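Local coordinates for C381 turret protein (Sulfolobus turreted icosahedral virus, PDB 4IND) that forms part of the turrets of an archaeal icosahedral virus, probably as a pentamer, each subunit having three jelly-roll domains, at residues 79-90 against 137-148; 192-200 against 209-217. All coordinates share one frame; numbering follows the deposited sequence. Where two conformers were deposited one is given.

Along the chain the two contacts lie in series: contact 1 is complete before contact 2 begins, and neither crosses the other. In the first jelly-roll domain, contact 1 brings strand 138-147 back beside strand 78-88 and closes a loop of 46 residues, pairing the two central strands of a four-stranded antiparallel sheet. The chain then enters the second domain, where contact 2 closes a much shorter loop of eight residues, folding 209-217 back on 192-200 as a local hairpin. Their centres lie 33 Å apart, with nearest atoms about 16 Å from each other, so each contact ties together its own domain.

Contact 1 of 2, residues 79-90 against 137-148; sequences LYLIRIKVYNTN and GLAILEFSLERV. With 2HP (dihydrogenphosphate ion), chain U.
Tyr80 to Asn88 pair with Arg147 to Leu138 as the two central antiparallel strands of a jelly-roll sheet. A classic beta bulge interrupts the ladder, Leu141 and Glu142 both facing Lys85; Lys85 O takes a 2.8 Å bond from Leu141 N and a weak one from Glu142 N. At the far end Gly137 O is held twice, by Thr89 N and by Thr89 OG1, the hydroxyl lying on a carbonyl lone pair.

Apolar groups fill the face bearing Ile82, Ile84 and Phe143. Ile84 runs beside Phe143, CG1 to CD1 3.7 Å, while Ile82 CG2 reaches CE1 of the same ring and Ile82 CG1 packs 3.5 Å from Leu145 CD2. Strand 114-124 flanks 78-88 on its other edge.

Charged and polar groups on the face of Arg83, Ser144 and Glu146 turn toward a second subunit. Arg83 NH2 and Glu146 OE1 form a salt bridge at 3.4 Å, the oxygen well out of the guanidinium plane, so charge alone joins them; that subunit's Leu75 O and Glu77 N bind these same two atoms. Water 1 links Leu81 O, Arg83 NE and Ser144 OG.

Arg147 CG makes a CH-pi contact over one face of the Tyr80 ring, 3.9 Å from its centroid. With chi3 bent to 57°, the guanidinium turns its edge to the dihydrogenphosphate, whose exact placing is doubtful; its O2 accepts hydrogen bonds from Arg147 NE and NH2. Leu79 N also donates to O2 of the ion, at 2.7 Å.

Contact 2 of 2, residues 192-200 against 209-217; sequences TTFTNFQFG and IPLVISSIP
A bent beta hairpin in the second jelly-roll domain brings Phe194 to Gly200 against Leu211 to Ile216. Both strands turn a corner, one at Thr195 and Asn196, the other at Ser214, yet the backbone ladder runs on through the bend: Asn196 N binds Ser214 O at 2.8 Å and Phe197 N binds Ile213 O. Asn196 turns the chain with positive phi and psi. A second irregularity, a beta bulge, falls between Gln198 and Gly200, where Phe199 N donates to Leu211 O and Leu211 N bonds to Gly200 O.

Ile216 joins the two sides of the corner. Its CD1 makes a CH-pi contact over a face of the Phe197 ring, 3.6 Å from the centroid and 19° off the normal, and its CB packs 3.8 Å from Phe194 CD2. Extended at chi2 (179°), the isoleucine carries CD1 from the Phe194 side across to the Phe197 ring. The two phenylalanines also meet, Phe197 CE1 lying over one face of Phe194 while Phe194 CD1 lies at the edge of Phe197. Farther along, Leu211 CD1 lies at the edge of the Phe199 ring, 4.2 Å from CD2.

Phe197 meets the ring of Tyr245, just after strand 238-243, which pairs with 194-203 in the hairpin's own sheet. Phe199 meets Phe226 and Phe253, and Ile213 and Ile216 reach Tyr184 and Tyr186, packing the hairpin against strands 176-187, 221-232 and 253-262 of the facing sheet.

Contact 1 of 2, residues 79-90 against 137-148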
loop_
_atom_site.group_PDB
_atom_site.type_symbol
_atom_site.label_atom_id
_atom_site.label_comp_id
_atom_site.label_asym_id
_atom_site.label_seq_id
_atom_site.Cartn_x
_atom_site.Cartn_y
_atom_site.Cartn_z
ATOM N N LEU A 79 -6.725 0.502 18.001
ATOM C CA LEU A 79 -8.120 0.162 18.280
ATOM C C LEU A 79 -8.234 -1.346 18.392
ATOM O O LEU A 79 -7.904 -2.064 17.465
ATOM C CB LEU A 79 -9.020 0.676 17.147
ATOM C CG LEU A 79 -10.497 0.255 17.318
ATOM C CD1 LEU A 79 -11.067 0.850 18.605
ATOM C CD2 LEU A 79 -11.308 0.672 16.102
ATOM N N TYR A 80 -8.691 -1.827 19.545
ATOM C CA TYR A 80 -8.748 -3.258 19.815
ATOM C C TYR A 80 -10.157 -3.774 19.792
ATOM O O TYR A 80 -11.073 -3.126 20.291
ATOM C CB TYR A 80 -8.172 -3.572 21.214
ATOM C CG TYR A 80 -6.665 -3.444 21.259
ATOM C CD1 TYR A 80 -5.841 -4.543 21.036
ATOM C CD2 TYR A 80 -6.065 -2.228 21.527
ATOM C CE1 TYR A 80 -4.466 -4.422 21.060
ATOM C CE2 TYR A 80 -4.698 -2.098 21.541
ATOM C CZ TYR A 80 -3.899 -3.198 21.319
ATOM O OH TYR A 80 -2.522 -3.080 21.351
ATOM N N LEU A 81 -10.306 -4.961 19.217
ATOM C CA LEU A 81 -11.494 -5.757 19.377
ATOM C C LEU A 81 -11.157 -6.747 20.468
ATOM O O LEU A 81 -10.163 -7.481 20.372
ATOM C CB LEU A 81 -11.823 -6.528 18.093
ATOM C CG LEU A 81 -12.949 -7.546 18.325
ATOM C CD1 LEU A 81 -14.290 -6.824 18.285
ATOM C CD2 LEU A 81 -12.900 -8.714 17.325
ATOM N N ILE A 82 -11.985 -6.769 21.503
ATOM C CA ILE A 82 -11.800 -7.708 22.606
ATOM C C ILE A 82 -12.848 -8.810 22.474
ATOM O O ILE A 82 -14.033 -8.531 22.240
ATOM C CB ILE A 82 -11.953 -6.991 23.937
ATOM C CG1 ILE A 82 -10.715 -6.121 24.184
ATOM C CG2 ILE A 82 -12.167 -7.980 25.079
ATOM C CD1 ILE A 82 -10.850 -5.188 25.350
ATOM N N ARG A 83 -12.406 -10.060 22.590
ATOM C CA ARG A 83 -13.328 -11.184 22.677
ATOM C C ARG A 83 -13.086 -11.904 23.996
ATOM O O ARG A 83 -11.955 -12.278 24.320
ATOM C CB ARG A 83 -13.166 -12.122 21.481
ATOM C CG ARG A 83 -13.713 -11.532 20.152
ATOM C CD ARG A 83 -13.252 -12.340 18.966
ATOM N NE ARG A 83 -11.806 -12.251 18.800
ATOM C CZ ARG A 83 -11.068 -13.141 18.147
ATOM N NH1 ARG A 83 -11.638 -14.200 17.588
ATOM N NH2 ARG A 83 -9.759 -12.969 18.060
ATOM N N ILE A 84 -14.152 -12.087 24.763
ATOM C CA ILE A 84 -14.060 -12.883 25.988
ATOM C C ILE A 84 -14.953 -14.101 25.847
ATOM O O ILE A 84 -16.168 -13.959 25.755
ATOM C CB ILE A 84 -14.515 -12.094 27.225
ATOM C CG1 ILE A 84 -13.976 -10.661 27.192
ATOM C CG2 ILE A 84 -14.039 -12.811 28.520
ATOM C CD1 ILE A 84 -14.370 -9.808 28.420
ATOM N N LYS A 85 -14.370 -15.300 25.832
ATOM C CA LYS A 85 -15.190 -16.510 25.758
ATOM C C LYS A 85 -15.621 -16.858 27.162
ATOM O O LYS A 85 -14.785 -17.075 28.052
ATOM C CB LYS A 85 -14.433 -17.703 25.156
ATOM C CG LYS A 85 -15.361 -18.916 24.959
ATOM C CD LYS A 85 -14.620 -20.175 24.446
ATOM C CE LYS A 85 -14.182 -20.014 23.001
ATOM N NZ LYS A 85 -15.335 -19.867 22.087
ATOM N N VAL A 86 -16.925 -16.903 27.388
ATOM C CA VAL A 86 -17.399 -17.216 28.749
ATOM C C VAL A 86 -18.431 -18.330 28.707
ATOM O O VAL A 86 -18.948 -18.679 27.643
ATOM C CB VAL A 86 -18.017 -15.986 29.467
ATOM C CG1 VAL A 86 -17.022 -14.844 29.566
ATOM C CG2 VAL A 86 -19.284 -15.540 28.744
ATOM N N TYR A 87 -18.732 -18.894 29.872
ATOM C CA TYR A 87 -19.768 -19.894 29.993
ATOM C C TYR A 87 -20.576 -19.603 31.261
ATOM O O TYR A 87 -20.023 -19.460 32.363
ATOM C CB TYR A 87 -19.191 -21.322 30.044
ATOM C CG TYR A 87 -20.269 -22.368 30.245
ATOM C CD1 TYR A 87 -20.975 -22.869 29.168
ATOM C CD2 TYR A 87 -20.590 -22.847 31.520
ATOM C CE1 TYR A 87 -21.961 -23.822 29.336
ATOM C CE2 TYR A 87 -21.585 -23.811 31.705
ATOM C CZ TYR A 87 -22.274 -24.285 30.603
ATOM O OH TYR A 87 -23.273 -25.233 30.745
ATOM N N ASN A 88 -21.885 -19.484 31.099
ATOM C CA ASN A 88 -22.747 -19.129 32.212
ATOM C C ASN A 88 -23.168 -20.403 32.934
ATOM O O ASN A 88 -23.980 -21.177 32.426
ATOM C CB ASN A 88 -23.979 -18.375 31.703
ATOM C CG ASN A 88 -24.926 -17.982 32.836
ATOM O OD1 ASN A 88 -24.579 -18.097 34.019
ATOM N ND2 ASN A 88 -26.117 -17.514 32.486
ATOM N N THR A 89 -22.580 -20.650 34.102
ATOM C CA THR A 89 -22.867 -21.871 34.845
ATOM C C THR A 89 -24.174 -21.781 35.600
ATOM O O THR A 89 -24.634 -22.775 36.126
ATOM C CB THR A 89 -21.759 -22.232 35.869
ATOM O OG1 THR A 89 -21.736 -21.244 36.897
ATOM C CG2 THR A 89 -20.376 -22.290 35.211
ATOM N N ASN A 90 -24.749 -20.582 35.689
ATOM C CA ASN A 90 -26.026 -20.385 36.375
ATOM C C ASN A 90 -27.217 -20.958 35.590
ATOM O O ASN A 90 -27.193 -21.026 34.366
ATOM C CB ASN A 90 -26.291 -18.875 36.594
ATOM C CG ASN A 90 -25.167 -18.179 37.354
ATOM O OD1 ASN A 90 -24.353 -17.661 36.895
ATOM N ND2 ASN A 90 -25.197 -18.218 38.455
ATOM N N GLY A 137 -20.871 -16.738 38.702
ATOM C CA GLY A 137 -21.347 -17.893 37.959
ATOM C C GLY A 137 -20.821 -17.930 36.531
ATOM O O GLY A 137 -20.956 -18.943 35.855
ATOM N N LEU A 138 -20.221 -16.837 36.072
ATOM C CA LEU A 138 -19.616 -16.837 34.732
ATOM C C LEU A 138 -18.232 -17.475 34.806
ATOM O O LEU A 138 -17.393 -17.075 35.615
ATOM C CB LEU A 138 -19.470 -15.421 34.191
ATOM C CG LEU A 138 -20.516 -14.814 33.276
ATOM C CD1 LEU A 138 -19.888 -13.624 32.544
ATOM C CD2 LEU A 138 -21.098 -15.845 32.290
ATOM N N ALA A 139 -18.010 -18.491 33.989
ATOM C CA ALA A 139 -16.681 -19.047 33.784
ATOM C C ALA A 139 -15.995 -18.221 32.685
ATOM O O ALA A 139 -16.619 -17.902 31.667
ATOM C CB ALA A 139 -16.819 -20.507 33.330
ATOM N N ILE A 140 -14.724 -17.882 32.887
ATOM C CA ILE A 140 -13.969 -17.148 31.879
ATOM C C ILE A 140 -12.977 -18.082 31.199
ATOM O O ILE A 140 -12.026 -18.541 31.825
ATOM C CB ILE A 140 -13.225 -15.969 32.517
ATOM C CG1 ILE A 140 -14.163 -15.204 33.453
ATOM C CG2 ILE A 140 -12.640 -15.051 31.453
ATOM C CD1 ILE A 140 -13.452 -14.240 34.393
ATOM N N LEU A 141 -13.192 -18.361 29.915
ATOM C CA LEU A 141 -12.386 -19.378 29.227
ATOM C C LEU A 141 -11.200 -18.802 28.445
ATOM O O LEU A 141 -10.110 -19.395 28.436
ATOM C CB LEU A 141 -13.242 -20.233 28.281
ATOM C CG LEU A 141 -14.553 -20.859 28.757
ATOM C CD1 LEU A 141 -14.932 -22.051 27.874
ATOM C CD2 LEU A 141 -14.494 -21.268 30.194
ATOM N N GLU A 142 -11.425 -17.680 27.767
ATOM C CA GLU A 142 -10.377 -17.053 26.947
ATOM C C GLU A 142 -10.562 -15.555 26.966
ATOM O O GLU A 142 -11.664 -15.070 27.115
ATOM C CB GLU A 142 -10.404 -17.538 25.494
ATOM C CG GLU A 142 -10.139 -19.021 25.276
ATOM C CD GLU A 142 -10.367 -19.450 23.808
ATOM O OE1 GLU A 142 -11.169 -20.387 23.586
ATOM O OE2 GLU A 142 -9.727 -18.881 22.886
ATOM N N PHE A 143 -9.469 -14.821 26.808
ATOM C CA PHE A 143 -9.539 -13.373 26.718
ATOM C C PHE A 143 -8.571 -12.979 25.624
ATOM O O PHE A 143 -7.384 -13.311 25.701
ATOM C CB PHE A 143 -9.142 -12.717 28.037
ATOM C CG PHE A 143 -9.290 -11.205 28.039
ATOM C CD1 PHE A 143 -10.504 -10.608 28.338
ATOM C CD2 PHE A 143 -8.198 -10.396 27.716
ATOM C CE1 PHE A 143 -10.634 -9.221 28.336
ATOM C CE2 PHE A 143 -8.305 -9.018 27.712
ATOM C CZ PHE A 143 -9.518 -8.421 28.032
ATOM N N SER A 144 -9.087 -12.271 24.618
ATOM C CA SER A 144 -8.348 -11.936 23.397
ATOM C C SER A 144 -8.390 -10.434 23.113
ATOM O O SER A 144 -9.448 -9.813 23.108
ATOM C CB SER A 144 -8.902 -12.716 22.194
ATOM O OG SER A 144 -8.397 -12.200 20.954
ATOM N N LEU A 145 -7.222 -9.864 22.856
ATOM C CA LEU A 145 -7.073 -8.459 22.465
ATOM C C LEU A 145 -6.447 -8.453 21.095
ATOM O O LEU A 145 -5.318 -8.913 20.941
ATOM C CB LEU A 145 -6.076 -7.763 23.409
ATOM C CG LEU A 145 -6.519 -7.286 24.778
ATOM C CD1 LEU A 145 -5.317 -7.126 25.737
ATOM C CD2 LEU A 145 -7.215 -5.960 24.609
ATOM N N GLU A 146 -7.146 -7.953 20.082
ATOM C CA GLU A 146 -6.522 -7.896 18.753
ATOM C C GLU A 146 -6.831 -6.553 18.116
ATOM O O GLU A 146 -7.924 -6.028 18.268
ATOM C CB GLU A 146 -6.989 -9.064 17.852
ATOM C CG GLU A 146 -8.396 -8.893 17.290
ATOM C CD GLU A 146 -8.612 -9.604 15.936
ATOM O OE1 GLU A 146 -8.377 -10.837 15.840
ATOM O OE2 GLU A 146 -9.052 -8.924 14.976
ATOM N N ARG A 147 -5.860 -5.995 17.405
ATOM C CA ARG A 147 -6.076 -4.745 16.700
ATOM C C ARG A 147 -6.868 -5.031 15.417
ATOM O O ARG A 147 -6.538 -5.937 14.661
ATOM C CB ARG A 147 -4.721 -4.087 16.382
ATOM C CG ARG A 147 -3.966 -3.653 17.663
ATOM C CD ARG A 147 -2.716 -2.860 17.331
ATOM N NE ARG A 147 -3.067 -1.706 16.517
ATOM C CZ ARG A 147 -2.188 -0.882 15.973
ATOM N NH1 ARG A 147 -0.891 -1.083 16.162
ATOM N NH2 ARG A 147 -2.610 0.137 15.230
ATOM N N VAL A 148 -7.923 -4.271 15.185
ATOM C CA VAL A 148 -8.724 -4.451 13.957
ATOM C C VAL A 148 -8.217 -3.507 12.871
ATOM O O VAL A 148 -7.525 -2.554 13.161
ATOM C CB VAL A 148 -10.207 -4.188 14.237
ATOM C CG1 VAL A 148 -10.716 -5.153 15.277
ATOM C CG2 VAL A 148 -10.414 -2.771 14.736
HETATM P P 2HP U . -6.187 -0.491 14.477
HETATM O O1 2HP U . -6.733 0.779 13.873
HETATM O O2 2HP U . -5.437 0.058 15.651
HETATM O O3 2HP U . -5.241 -1.176 13.441
HETATM O O4 2HP U . -7.281 -1.469 15.009
HETATM O O HOH W 1 -10.163 -10.162 19.797
#

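Contact 2 of 2, residues 192-200 against 209-217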
loop_
_atom_site.group_PDB
_atom_site.type_symbol
_atom_site.label_atom_id
_atom_site.label_comp_id
_atom_site.label_asym_id
_atom_site.label_seq_id
_atom_site.Cartn_x
_atom_site.Cartn_y
_atom_site.Cartn_z
ATOM N N THR A 192 -48.097 3.284 20.068
ATOM C CA THR A 192 -47.708 4.498 19.374
ATOM C C THR A 192 -47.073 4.126 18.048
ATOM O O THR A 192 -46.262 3.197 17.959
ATOM C CB THR A 192 -46.691 5.307 20.193
ATOM O OG1 THR A 192 -47.245 5.597 21.481
ATOM C CG2 THR A 192 -46.333 6.607 19.489
ATOM N N THR A 193 -47.433 4.856 17.009
ATOM C CA THR A 193 -46.814 4.635 15.715
ATOM C C THR A 193 -45.846 5.765 15.431
ATOM O O THR A 193 -46.206 6.936 15.457
ATOM C CB THR A 193 -47.867 4.521 14.608
ATOM O OG1 THR A 193 -48.722 3.406 14.890
ATOM C CG2 THR A 193 -47.200 4.315 13.260
ATOM N N PHE A 194 -44.605 5.412 15.160
ATOM C CA PHE A 194 -43.581 6.429 15.033
ATOM C C PHE A 194 -43.322 6.804 13.599
ATOM O O PHE A 194 -43.450 5.985 12.690
ATOM C CB PHE A 194 -42.288 5.973 15.710
ATOM C CG PHE A 194 -42.460 5.692 17.165
ATOM C CD1 PHE A 194 -42.287 6.700 18.103
ATOM C CD2 PHE A 194 -42.836 4.434 17.598
ATOM C CE1 PHE A 194 -42.471 6.453 19.453
ATOM C CE2 PHE A 194 -43.012 4.176 18.940
ATOM C CZ PHE A 194 -42.833 5.190 19.869
ATOM N N THR A 195 -42.953 8.054 13.395
ATOM C CA THR A 195 -42.523 8.429 12.069
ATOM C C THR A 195 -41.187 9.151 12.131
ATOM O O THR A 195 -40.964 9.997 12.998
ATOM C CB THR A 195 -43.580 9.249 11.366
ATOM O OG1 THR A 195 -43.956 10.339 12.207
ATOM C CG2 THR A 195 -44.814 8.392 11.103
ATOM N N ASN A 196 -40.297 8.805 11.210
ATOM C CA ASN A 196 -38.939 9.333 11.239
ATOM C C ASN A 196 -38.327 9.218 12.628
ATOM O O ASN A 196 -37.791 10.179 13.184
ATOM C CB ASN A 196 -38.893 10.766 10.714
ATOM C CG ASN A 196 -39.275 10.848 9.251
ATOM O OD1 ASN A 196 -39.034 9.911 8.486
ATOM N ND2 ASN A 196 -39.876 11.962 8.854
ATOM N N PHE A 197 -38.431 8.009 13.163
ATOM C CA PHE A 197 -37.857 7.631 14.445
ATOM C C PHE A 197 -36.341 7.694 14.403
ATOM O O PHE A 197 -35.698 6.912 13.691
ATOM C CB PHE A 197 -38.289 6.200 14.754
ATOM C CG PHE A 197 -37.829 5.691 16.085
ATOM C CD1 PHE A 197 -38.647 5.797 17.205
ATOM C CD2 PHE A 197 -36.601 5.080 16.213
ATOM C CE1 PHE A 197 -38.234 5.316 18.433
ATOM C CE2 PHE A 197 -36.175 4.593 17.445
ATOM C CZ PHE A 197 -36.996 4.711 18.558
ATOM N N GLN A 198 -35.747 8.612 15.159
ATOM C CA GLN A 198 -34.295 8.642 15.209
ATOM C C GLN A 198 -33.817 7.663 16.275
ATOM O O GLN A 198 -34.089 7.837 17.456
ATOM C CB GLN A 198 -33.742 10.050 15.464
ATOM C CG GLN A 198 -32.210 10.053 15.552
ATOM C CD GLN A 198 -31.613 11.433 15.750
ATOM O OE1 GLN A 198 -30.829 11.655 16.650
ATOM N NE2 GLN A 198 -31.969 12.351 14.903
ATOM N N PHE A 199 -33.128 6.616 15.837
ATOM C CA PHE A 199 -32.573 5.621 16.745
ATOM C C PHE A 199 -31.333 6.179 17.439
ATOM O O PHE A 199 -31.105 5.972 18.642
ATOM C CB PHE A 199 -32.222 4.359 15.936
ATOM C CG PHE A 199 -31.366 3.373 16.679
ATOM C CD1 PHE A 199 -31.896 2.580 17.688
ATOM C CD2 PHE A 199 -30.032 3.227 16.353
ATOM C CE1 PHE A 199 -31.097 1.667 18.379
ATOM C CE2 PHE A 199 -29.225 2.318 17.030
ATOM C CZ PHE A 199 -29.759 1.537 18.050
ATOM N N GLY A 200 -30.517 6.887 16.677
ATOM C CA GLY A 200 -29.239 7.356 17.205
ATOM C C GLY A 200 -28.503 8.202 16.191
ATOM O O GLY A 200 -29.078 8.579 15.173
ATOM N N ILE A 209 -24.369 12.013 11.548
ATOM C CA ILE A 209 -25.278 11.255 10.701
ATOM C C ILE A 209 -26.397 10.646 11.548
ATOM O O ILE A 209 -26.143 9.778 12.377
ATOM C CB ILE A 209 -24.546 10.103 9.994
ATOM C CG1 ILE A 209 -23.337 10.620 9.222
ATOM C CG2 ILE A 209 -25.498 9.350 9.066
ATOM C CD1 ILE A 209 -22.360 9.526 8.841
ATOM N N PRO A 210 -27.639 11.094 11.341
ATOM C CA PRO A 210 -28.775 10.495 12.050
ATOM C C PRO A 210 -29.105 9.106 11.511
ATOM O O PRO A 210 -29.071 8.888 10.306
ATOM C CB PRO A 210 -29.930 11.443 11.721
ATOM C CG PRO A 210 -29.282 12.703 11.217
ATOM C CD PRO A 210 -28.048 12.252 10.530
ATOM N N LEU A 211 -29.429 8.181 12.401
ATOM C CA LEU A 211 -29.864 6.856 12.008
ATOM C C LEU A 211 -31.366 6.829 12.203
ATOM O O LEU A 211 -31.856 6.799 13.331
ATOM C CB LEU A 211 -29.187 5.799 12.878
ATOM C CG LEU A 211 -27.665 5.857 12.877
ATOM C CD1 LEU A 211 -27.083 4.900 13.893
ATOM C CD2 LEU A 211 -27.109 5.563 11.494
ATOM N N VAL A 212 -32.102 6.866 11.098
ATOM C CA VAL A 212 -33.547 7.099 11.143
ATOM C C VAL A 212 -34.360 5.960 10.513
ATOM O O VAL A 212 -33.979 5.402 9.489
ATOM C CB VAL A 212 -33.904 8.420 10.435
ATOM C CG1 VAL A 212 -35.415 8.636 10.403
ATOM C CG2 VAL A 212 -33.196 9.588 11.110
ATOM N N ILE A 213 -35.483 5.622 11.140
ATOM C CA ILE A 213 -36.394 4.621 10.615
ATOM C C ILE A 213 -37.691 5.304 10.188
ATOM O O ILE A 213 -38.321 5.995 10.993
ATOM C CB ILE A 213 -36.710 3.540 11.675
ATOM C CG1 ILE A 213 -35.440 2.812 12.092
ATOM C CG2 ILE A 213 -37.758 2.555 11.124
ATOM C CD1 ILE A 213 -35.584 1.936 13.334
ATOM N N SER A 214 -38.089 5.112 8.928
ATOM C CA SER A 214 -39.274 5.776 8.385
ATOM C C SER A 214 -40.494 5.689 9.286
ATOM O O SER A 214 -41.125 6.704 9.595
ATOM C CB SER A 214 -39.640 5.214 7.005
ATOM O OG SER A 214 -38.597 5.453 6.086
ATOM N N SER A 215 -40.845 4.474 9.680
ATOM C CA SER A 215 -41.967 4.290 10.588
ATOM C C SER A 215 -41.828 3.033 11.427
ATOM O O SER A 215 -41.336 2.000 10.963
ATOM C CB SER A 215 -43.284 4.267 9.825
ATOM O OG SER A 215 -43.322 3.166 8.939
ATOM N N ILE A 216 -42.254 3.155 12.677
ATOM C CA ILE A 216 -42.312 2.041 13.602
ATOM C C ILE A 216 -43.765 1.967 14.036
ATOM O O ILE A 216 -44.242 2.811 14.803
ATOM C CB ILE A 216 -41.382 2.256 14.813
ATOM C CG1 ILE A 216 -39.916 2.250 14.365
ATOM C CG2 ILE A 216 -41.613 1.192 15.856
ATOM C CD1 ILE A 216 -38.929 2.478 15.479
ATOM N N PRO A 217 -44.493 0.975 13.501
ATOM C CA PRO A 217 -45.920 0.779 13.776
ATOM C C PRO A 217 -46.169 0.530 15.250
ATOM O O PRO A 217 -45.328 -0.090 15.900
ATOM C CB PRO A 217 -46.255 -0.497 12.996
ATOM C CG PRO A 217 -45.180 -0.623 11.968
ATOM C CD PRO A 217 -43.954 -0.044 12.584
#